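Local atomic coordinates of nucleoside 2-deoxyribosyltransferase (Enterococcus faecalis, PDB entry 7M5H), a protein that belongs to the nucleoside 2-deoxyribosyltransferase family and may hydrolyse the N-glycosidic bond of 5-hydroxymethyl-dUMP. Residues Ala17-Asn22 against Leu40-Ala45; Asn22-Glu27 against Ser148-Leu153. One frame throughout, in Å; residues are numbered along the deposited sequence.

Contact 1. Residues Ala17-Asn22 against Leu40-Ala45; sequences ADLRYN and LPQENA
Helix 16-30, the crossover between the first two strands of a Rossmann-like fold, is gripped near its start by Q42, whose side-chain amide meets L19 and N22. One end of this amide donates and the other accepts. NE2 of Q42 gives a hydrogen to the backbone O of L19 over 3.1 Å, in a fairly straight bond (164° at the hydrogen) that arrives somewhat tilted from the carbonyl plane. OE1 of Q42 takes one from ND2 of N22 at 3.0 Å, and here the donor stands in the carbonyl plane and nearly in line with the C=O bond (158°). Held at both ends, the Q42 amide has its rotation fixed, with its plane turned about halfway to perpendicular against that of N22. Its reach comes from a first torsion that places CG between the backbone N and the carbonyl carbon (chi1 66°), followed by an extended chain.

In this beta-alpha-beta unit, 40-45 is the turn directly after strand 36-39, one of the two outermost strands of the parallel sheet within the chain, so the bonds tie the exit of that strand back to the helix preceding it. L19 covers one face of the amide: its CD2 sits over it, 3.6 Å from CD of Q42. CB of N22 lies 3.3 Å from OE1 of Q42, and the same CB is 4.3 Å from CD1 of L40, a looser contact. ND2 of N22 has a second acceptor in the backbone O of P12, and L13 from that same loop touches the side chains of both N22 and Q42.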
ATOM      1  N   ALA B  17      15.379  -6.790   1.798  1.00 38.75           N
ATOM      2  CA  ALA B  17      15.617  -6.071   0.550  1.00 41.06           C
ATOM      3  C   ALA B  17      15.904  -4.598   0.807  1.00 43.21           C
ATOM      4  O   ALA B  17      16.823  -4.023   0.210  1.00 39.46           O
ATOM      5  CB  ALA B  17      14.414  -6.227  -0.381  1.00 41.09           C
ATOM      6  N   ASP B  18      15.136  -3.970   1.699  1.00 41.10           N
ATOM      7  CA  ASP B  18      15.347  -2.557   1.991  1.00 36.21           C
ATOM      8  C   ASP B  18      16.558  -2.342   2.890  1.00 40.15           C
ATOM      9  O   ASP B  18      17.308  -1.380   2.698  1.00 40.88           O
ATOM     10  CB  ASP B  18      14.092  -1.961   2.627  1.00 35.73           C
ATOM     11  CG  ASP B  18      12.925  -1.894   1.658  1.00 45.51           C
ATOM     12  OD1 ASP B  18      13.170  -1.810   0.436  1.00 43.78           O
ATOM     13  OD2 ASP B  18      11.765  -1.923   2.120  1.00 43.51           O
ATOM     14  N   LEU B  19      16.760  -3.219   3.877  1.00 40.11           N
ATOM     15  CA  LEU B  19      17.937  -3.111   4.734  1.00 40.93           C
ATOM     16  C   LEU B  19      19.221  -3.205   3.920  1.00 46.14           C
ATOM     17  O   LEU B  19      20.150  -2.412   4.116  1.00 49.74           O
ATOM     18  CB  LEU B  19      17.906  -4.197   5.811  1.00 44.22           C
ATOM     19  CG  LEU B  19      16.952  -3.996   6.991  1.00 46.74           C
ATOM     20  CD1 LEU B  19      16.809  -5.283   7.792  1.00 42.61           C
ATOM     21  CD2 LEU B  19      17.447  -2.870   7.880  1.00 42.00           C
ATOM     22  N   ARG B  20      19.290  -4.167   2.996  1.00 44.78           N
ATOM     23  CA  ARG B  20      20.493  -4.334   2.186  1.00 45.92           C
ATOM     24  C   ARG B  20      20.682  -3.167   1.225  1.00 46.98           C
ATOM     25  O   ARG B  20      21.814  -2.735   0.982  1.00 50.87           O
ATOM     26  CB  ARG B  20      20.429  -5.652   1.416  1.00 49.20           C
ATOM     27  CG  ARG B  20      20.509  -6.895   2.287  1.00 47.83           C
ATOM     28  CD  ARG B  20      20.285  -8.151   1.461  1.00 47.85           C
ATOM     29  NE  ARG B  20      21.170  -8.195   0.302  1.00 55.01           N
ATOM     30  CZ  ARG B  20      22.365  -8.774   0.295  1.00 56.33           C
ATOM     31  NH1 ARG B  20      22.824  -9.369   1.389  1.00 59.07           N
ATOM     32  NH2 ARG B  20      23.102  -8.761  -0.807  1.00 56.02           N
ATOM     33  N   TYR B  21      19.588  -2.647   0.665  1.00 48.57           N
ATOM     34  CA  TYR B  21      19.708  -1.545  -0.283  1.00 47.06           C
ATOM     35  C   TYR B  21      20.111  -0.255   0.420  1.00 48.37           C
ATOM     36  O   TYR B  21      20.921   0.515  -0.109  1.00 46.53           O
ATOM     37  CB  TYR B  21      18.398  -1.359  -1.045  1.00 42.52           C
ATOM     38  CG  TYR B  21      18.494  -0.362  -2.178  1.00 48.51           C
ATOM     39  CD1 TYR B  21      19.265  -0.632  -3.302  1.00 45.22           C
ATOM     40  CD2 TYR B  21      17.810   0.846  -2.128  1.00 37.57           C
ATOM     41  CE1 TYR B  21      19.356   0.275  -4.342  1.00 43.90           C
ATOM     42  CE2 TYR B  21      17.893   1.758  -3.164  1.00 43.82           C
ATOM     43  CZ  TYR B  21      18.667   1.469  -4.268  1.00 48.95           C
ATOM     44  OH  TYR B  21      18.754   2.374  -5.301  1.00 47.14           O
ATOM     45  N   ASN B  22      19.556  -0.001   1.609  1.00 48.18           N
ATOM     46  CA  ASN B  22      19.952   1.179   2.370  1.00 44.97           C
ATOM     47  C   ASN B  22      21.443   1.160   2.678  1.00 46.84           C
ATOM     48  O   ASN B  22      22.131   2.175   2.521  1.00 49.57           O
ATOM     49  CB  ASN B  22      19.142   1.275   3.665  1.00 45.58           C
ATOM     50  CG  ASN B  22      17.665   1.522   3.417  1.00 42.33           C
ATOM     51  OD1 ASN B  22      17.267   1.966   2.341  1.00 42.90           O
ATOM     52  ND2 ASN B  22      16.843   1.241   4.422  1.00 41.56           N
ATOM     53  N   LEU B  40      21.809   6.827   9.611  1.00 50.80           N
ATOM     54  CA  LEU B  40      20.994   5.750   9.061  1.00 48.12           C
ATOM     55  C   LEU B  40      20.230   5.087  10.199  1.00 49.36           C
ATOM     56  O   LEU B  40      20.857   4.491  11.093  1.00 53.88           O
ATOM     57  CB  LEU B  40      21.861   4.728   8.322  1.00 52.51           C
ATOM     58  CG  LEU B  40      21.116   3.614   7.586  1.00 47.53           C
ATOM     59  CD1 LEU B  40      20.089   4.196   6.634  1.00 48.41           C
ATOM     60  CD2 LEU B  40      22.094   2.721   6.838  1.00 51.22           C
ATOM     61  N   PRO B  41      18.897   5.168  10.215  1.00 47.07           N
ATOM     62  CA  PRO B  41      18.139   4.665  11.376  1.00 47.56           C
ATOM     63  C   PRO B  41      18.397   3.208  11.717  1.00 56.87           C
ATOM     64  O   PRO B  41      18.398   2.856  12.904  1.00 51.42           O
ATOM     65  CB  PRO B  41      16.681   4.892  10.956  1.00 46.20           C
ATOM     66  CG  PRO B  41      16.745   6.044  10.006  1.00 44.69           C
ATOM     67  CD  PRO B  41      18.033   5.871   9.249  1.00 45.81           C
ATOM     68  N   GLN B  42      18.617   2.345  10.721  1.00 50.95           N
ATOM     69  CA  GLN B  42      18.818   0.930  11.011  1.00 48.76           C
ATOM     70  C   GLN B  42      20.124   0.667  11.749  1.00 53.86           C
ATOM     71  O   GLN B  42      20.258  -0.383  12.386  1.00 57.12           O
ATOM     72  CB  GLN B  42      18.766   0.112   9.720  1.00 46.30           C
ATOM     73  CG  GLN B  42      19.899   0.389   8.750  1.00 49.60           C
ATOM     74  CD  GLN B  42      19.568  -0.050   7.338  1.00 44.96           C
ATOM     75  OE1 GLN B  42      18.579   0.393   6.754  1.00 45.26           O
ATOM     76  NE2 GLN B  42      20.388  -0.935   6.784  1.00 46.78           N
ATOM     77  N   GLU B  43      21.082   1.589  11.683  1.00 51.63           N
ATOM     78  CA  GLU B  43      22.326   1.449  12.429  1.00 55.31           C
ATOM     79  C   GLU B  43      22.178   1.813  13.900  1.00 56.42           C
ATOM     80  O   GLU B  43      23.081   1.514  14.688  1.00 68.94           O
ATOM     81  CB  GLU B  43      23.419   2.319  11.800  1.00 56.90           C
ATOM     82  CG  GLU B  43      23.805   1.919  10.386  1.00 56.62           C
ATOM     83  CD  GLU B  43      24.799   2.879   9.762  1.00 60.07           C
ATOM     84  OE1 GLU B  43      24.934   4.012  10.274  1.00 59.22           O
ATOM     85  OE2 GLU B  43      25.447   2.503   8.763  1.00 60.25           O
ATOM     86  N   ASN B  44      21.071   2.444  14.289  1.00 79.93           N
ATOM     87  CA  ASN B  44      20.868   2.897  15.657  1.00 81.12           C
ATOM     88  C   ASN B  44      19.731   2.180  16.367  1.00 82.16           C
ATOM     89  O   ASN B  44      19.512   2.426  17.558  1.00 87.25           O
ATOM     90  CB  ASN B  44      20.608   4.409  15.676  1.00 79.16           C
ATOM     91  CG  ASN B  44      21.708   5.197  14.998  1.00 79.04           C
ATOM     92  OD1 ASN B  44      21.731   5.324  13.773  1.00 76.48           O
ATOM     93  ND2 ASN B  44      22.626   5.736  15.791  1.00 82.82           N
ATOM     94  N   ALA B  45      19.002   1.308  15.673  1.00 78.46           N
ATOM     95  CA  ALA B  45      17.884   0.609  16.289  1.00 83.42           C
ATOM     96  C   ALA B  45      18.373  -0.308  17.403  1.00 86.58           C
ATOM     97  O   ALA B  45      19.401  -0.979  17.275  1.00 88.81           O
ATOM     98  CB  ALA B  45      17.120  -0.199  15.240  1.00 75.62           C
TER

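Contact 2. Residues Asn22-Glu27 against Ser148-Leu153; sequences NAYLVE and SSEEDL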
ATOM      1  N   ASN B  22      19.556  -0.001   1.609  1.00 48.18           N
ATOM      2  CA  ASN B  22      19.952   1.179   2.370  1.00 44.97           C
ATOM      3  C   ASN B  22      21.443   1.160   2.678  1.00 46.84           C
ATOM      4  O   ASN B  22      22.131   2.175   2.521  1.00 49.57           O
ATOM      5  CB  ASN B  22      19.142   1.275   3.665  1.00 45.58           C
ATOM      6  CG  ASN B  22      17.665   1.522   3.417  1.00 42.33           C
ATOM      7  OD1 ASN B  22      17.267   1.966   2.341  1.00 42.90           O
ATOM      8  ND2 ASN B  22      16.843   1.241   4.422  1.00 41.56           N
ATOM      9  N   ALA B  23      21.964   0.008   3.110  1.00 51.08           N
ATOM     10  CA  ALA B  23      23.390  -0.093   3.404  1.00 51.33           C
ATOM     11  C   ALA B  23      24.227   0.051   2.140  1.00 52.70           C
ATOM     12  O   ALA B  23      25.320   0.627   2.175  1.00 55.31           O
ATOM     13  CB  ALA B  23      23.688  -1.422   4.098  1.00 53.12           C
ATOM     14  N   TYR B  24      23.729  -0.465   1.014  1.00 51.19           N
ATOM     15  CA  TYR B  24      24.464  -0.363  -0.242  1.00 55.94           C
ATOM     16  C   TYR B  24      24.516   1.078  -0.740  1.00 54.33           C
ATOM     17  O   TYR B  24      25.533   1.510  -1.296  1.00 54.18           O
ATOM     18  CB  TYR B  24      23.831  -1.287  -1.284  1.00 52.83           C
ATOM     19  CG  TYR B  24      24.050  -0.874  -2.722  1.00 59.44           C
ATOM     20  CD1 TYR B  24      25.268  -1.092  -3.354  1.00 60.31           C
ATOM     21  CD2 TYR B  24      23.027  -0.286  -3.456  1.00 55.80           C
ATOM     22  CE1 TYR B  24      25.464  -0.722  -4.673  1.00 57.74           C
ATOM     23  CE2 TYR B  24      23.214   0.087  -4.773  1.00 53.87           C
ATOM     24  CZ  TYR B  24      24.432  -0.135  -5.378  1.00 57.60           C
ATOM     25  OH  TYR B  24      24.620   0.237  -6.689  1.00 65.25           O
ATOM     26  N   LEU B  25      23.436   1.837  -0.546  1.00 49.08           N
ATOM     27  CA  LEU B  25      23.428   3.235  -0.966  1.00 51.11           C
ATOM     28  C   LEU B  25      24.230   4.114  -0.015  1.00 56.26           C
ATOM     29  O   LEU B  25      25.003   4.970  -0.461  1.00 54.94           O
ATOM     30  CB  LEU B  25      21.994   3.753  -1.068  1.00 53.83           C
ATOM     31  CG  LEU B  25      21.314   3.712  -2.436  1.00 55.71           C
ATOM     32  CD1 LEU B  25      20.013   4.493  -2.383  1.00 50.22           C
ATOM     33  CD2 LEU B  25      22.232   4.270  -3.510  1.00 53.34           C
ATOM     34  N   VAL B  26      24.052   3.920   1.295  1.00 50.71           N
ATOM     35  CA  VAL B  26      24.710   4.777   2.280  1.00 56.68           C
ATOM     36  C   VAL B  26      26.226   4.678   2.154  1.00 58.67           C
ATOM     37  O   VAL B  26      26.943   5.676   2.311  1.00 57.92           O
ATOM     38  CB  VAL B  26      24.223   4.420   3.697  1.00 53.12           C
ATOM     39  CG1 VAL B  26      25.167   4.971   4.752  1.00 57.20           C
ATOM     40  CG2 VAL B  26      22.816   4.957   3.917  1.00 53.67           C
ATOM     41  N   GLU B  27      26.738   3.482   1.852  1.00 57.69           N
ATOM     42  CA  GLU B  27      28.175   3.325   1.649  1.00 62.61           C
ATOM     43  C   GLU B  27      28.669   4.197   0.500  1.00 62.02           C
ATOM     44  O   GLU B  27      29.715   4.846   0.611  1.00 68.86           O
ATOM     45  CB  GLU B  27      28.513   1.855   1.396  1.00 62.72           C
ATOM     46  CG  GLU B  27      29.899   1.618   0.808  1.00 66.39           C
ATOM     47  CD  GLU B  27      31.023   2.035   1.740  1.00 83.70           C
ATOM     48  OE1 GLU B  27      30.790   2.124   2.965  1.00 86.92           O
ATOM     49  OE2 GLU B  27      32.145   2.273   1.246  1.00 88.18           O
ATOM     50  N   SER B 148      15.978   9.819 -10.508  1.00 37.67           N
ATOM     51  CA  SER B 148      15.546   8.480 -10.889  1.00 44.69           C
ATOM     52  C   SER B 148      16.693   7.479 -10.977  1.00 45.72           C
ATOM     53  O   SER B 148      16.473   6.340 -11.404  1.00 49.70           O
ATOM     54  CB  SER B 148      14.796   8.526 -12.224  1.00 41.18           C
ATOM     55  OG  SER B 148      15.624   9.040 -13.251  1.00 48.40           O
ATOM     56  N   SER B 149      17.905   7.864 -10.588  1.00 46.91           N
ATOM     57  CA  SER B 149      19.033   6.945 -10.632  1.00 51.31           C
ATOM     58  C   SER B 149      19.962   7.230  -9.464  1.00 54.26           C
ATOM     59  O   SER B 149      20.002   8.341  -8.929  1.00 45.94           O
ATOM     60  CB  SER B 149      19.799   7.046 -11.957  1.00 51.10           C
ATOM     61  OG  SER B 149      20.481   8.283 -12.060  1.00 53.52           O
ATOM     62  N   GLU B 150      20.715   6.199  -9.074  1.00 47.08           N
ATOM     63  CA  GLU B 150      21.697   6.358  -8.007  1.00 47.65           C
ATOM     64  C   GLU B 150      22.823   7.295  -8.422  1.00 53.23           C
ATOM     65  O   GLU B 150      23.368   8.019  -7.579  1.00 52.81           O
ATOM     66  CB  GLU B 150      22.256   4.992  -7.608  1.00 52.97           C
ATOM     67  CG  GLU B 150      21.181   3.971  -7.250  1.00 55.49           C
ATOM     68  CD  GLU B 150      21.734   2.567  -7.095  1.00 60.10           C
ATOM     69  OE1 GLU B 150      22.964   2.392  -7.229  1.00 54.89           O
ATOM     70  OE2 GLU B 150      20.938   1.636  -6.842  1.00 57.36           O
ATOM     71  N   GLU B 151      23.181   7.296  -9.708  1.00 51.00           N
ATOM     72  CA  GLU B 151      24.190   8.228 -10.202  1.00 54.31           C
ATOM     73  C   GLU B 151      23.756   9.670  -9.979  1.00 51.31           C
ATOM     74  O   GLU B 151      24.527  10.492  -9.471  1.00 52.39           O
ATOM     75  CB  GLU B 151      24.455   7.969 -11.685  1.00 55.97           C
ATOM     76  CG  GLU B 151      25.177   9.103 -12.395  1.00 74.28           C
ATOM     77  CD  GLU B 151      25.181   8.933 -13.901  1.00 88.26           C
ATOM     78  OE1 GLU B 151      25.030   7.784 -14.367  1.00 90.38           O
ATOM     79  OE2 GLU B 151      25.325   9.946 -14.619  1.00 93.40           O
ATOM     80  N   ASP B 152      22.515   9.998 -10.349  1.00 48.56           N
ATOM     81  CA  ASP B 152      22.038  11.364 -10.167  1.00 52.23           C
ATOM     82  C   ASP B 152      21.855  11.705  -8.695  1.00 51.33           C
ATOM     83  O   ASP B 152      21.975  12.875  -8.313  1.00 50.29           O
ATOM     84  CB  ASP B 152      20.732  11.575 -10.933  1.00 53.51           C
ATOM     85  CG  ASP B 152      20.886  11.338 -12.422  1.00 56.05           C
ATOM     86  OD1 ASP B 152      22.026  11.421 -12.923  1.00 56.93           O
ATOM     87  OD2 ASP B 152      19.866  11.072 -13.093  1.00 55.15           O
ATOM     88  N   LEU B 153      21.565  10.708  -7.856  1.00 45.89           N
ATOM     89  CA  LEU B 153      21.454  10.956  -6.423  1.00 42.26           C
ATOM     90  C   LEU B 153      22.794  11.385  -5.839  1.00 54.30           C
ATOM     91  O   LEU B 153      22.880  12.387  -5.120  1.00 50.11           O
ATOM     92  CB  LEU B 153      20.931   9.708  -5.712  1.00 46.24           C
ATOM     93  CG  LEU B 153      20.897   9.779  -4.184  1.00 49.90           C
ATOM     94  CD1 LEU B 153      19.915  10.844  -3.717  1.00 45.44           C
ATOM     95  CD2 LEU B 153      20.552   8.423  -3.586  1.00 44.83           C
TER
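Y24 presents the edge of its ring to the carboxylate of E150, the two side chains running roughly at right angles and the flat groups turned 62° apart. The phenol OH of Y24 donates to OE1 of E150 at 2.8 Å, and OE1 receives it on its syn lone pair, the side of the other carboxylate oxygen. That other oxygen, OE2, lies in the plane of the ring at its edge, 3.4 Å from CE2 of Y24, so both oxygens face the ring edge at CE2. With CG anti to the backbone N (chi1 154°), Y24 swings its ring out from helix 16-30 toward the start of helix 150-159.

Beneath the polar pair the approach is apolar. L25 crosses the extended chain of E150 at a slant, CD2 resting 3.9 Å from CG of E150, while its CD1 meets CD2 of L153 at 4.1 Å. L153 stands one turn further along the second helix, and both leucines also pack on L103 of strand 100-103, which places the two helices side by side on one face of the sheet. S149 is the N-cap of helix 150-159, its OG accepting from N of D152.

The ring of Y24 also lies at the subunit interface, where R20 of the second subunit makes a cation-pi contact with it. OE2 of E150 probably accepts a hydrogen bond from OH of Y21, one turn before Y24. Two tyrosine hydroxyls on one carboxylate, in the first turn of a helix, would probably favour its negative charge.

How the contacts relate
Both contacts draw on helix 16-30: contact 1 uses its early turns, contact 2 the next ones, and N22 is common to the two. Their centres lie 13 Å apart. Along the chain the segments alternate, 17-22 and 22-27 being followed by 40-45 and then 148-153, so the helix is joined both to the turn after its neighbouring strand and to the C-terminal helix that follows the other outer strand, 144-147. Between the contacts V26 packs on L40, with CG2 of V26 3.7 Å from CD2 of L40. Since each contact also touches the second subunit, helix 16-30 joins elements that follow the two outer strands and also faces that subunit.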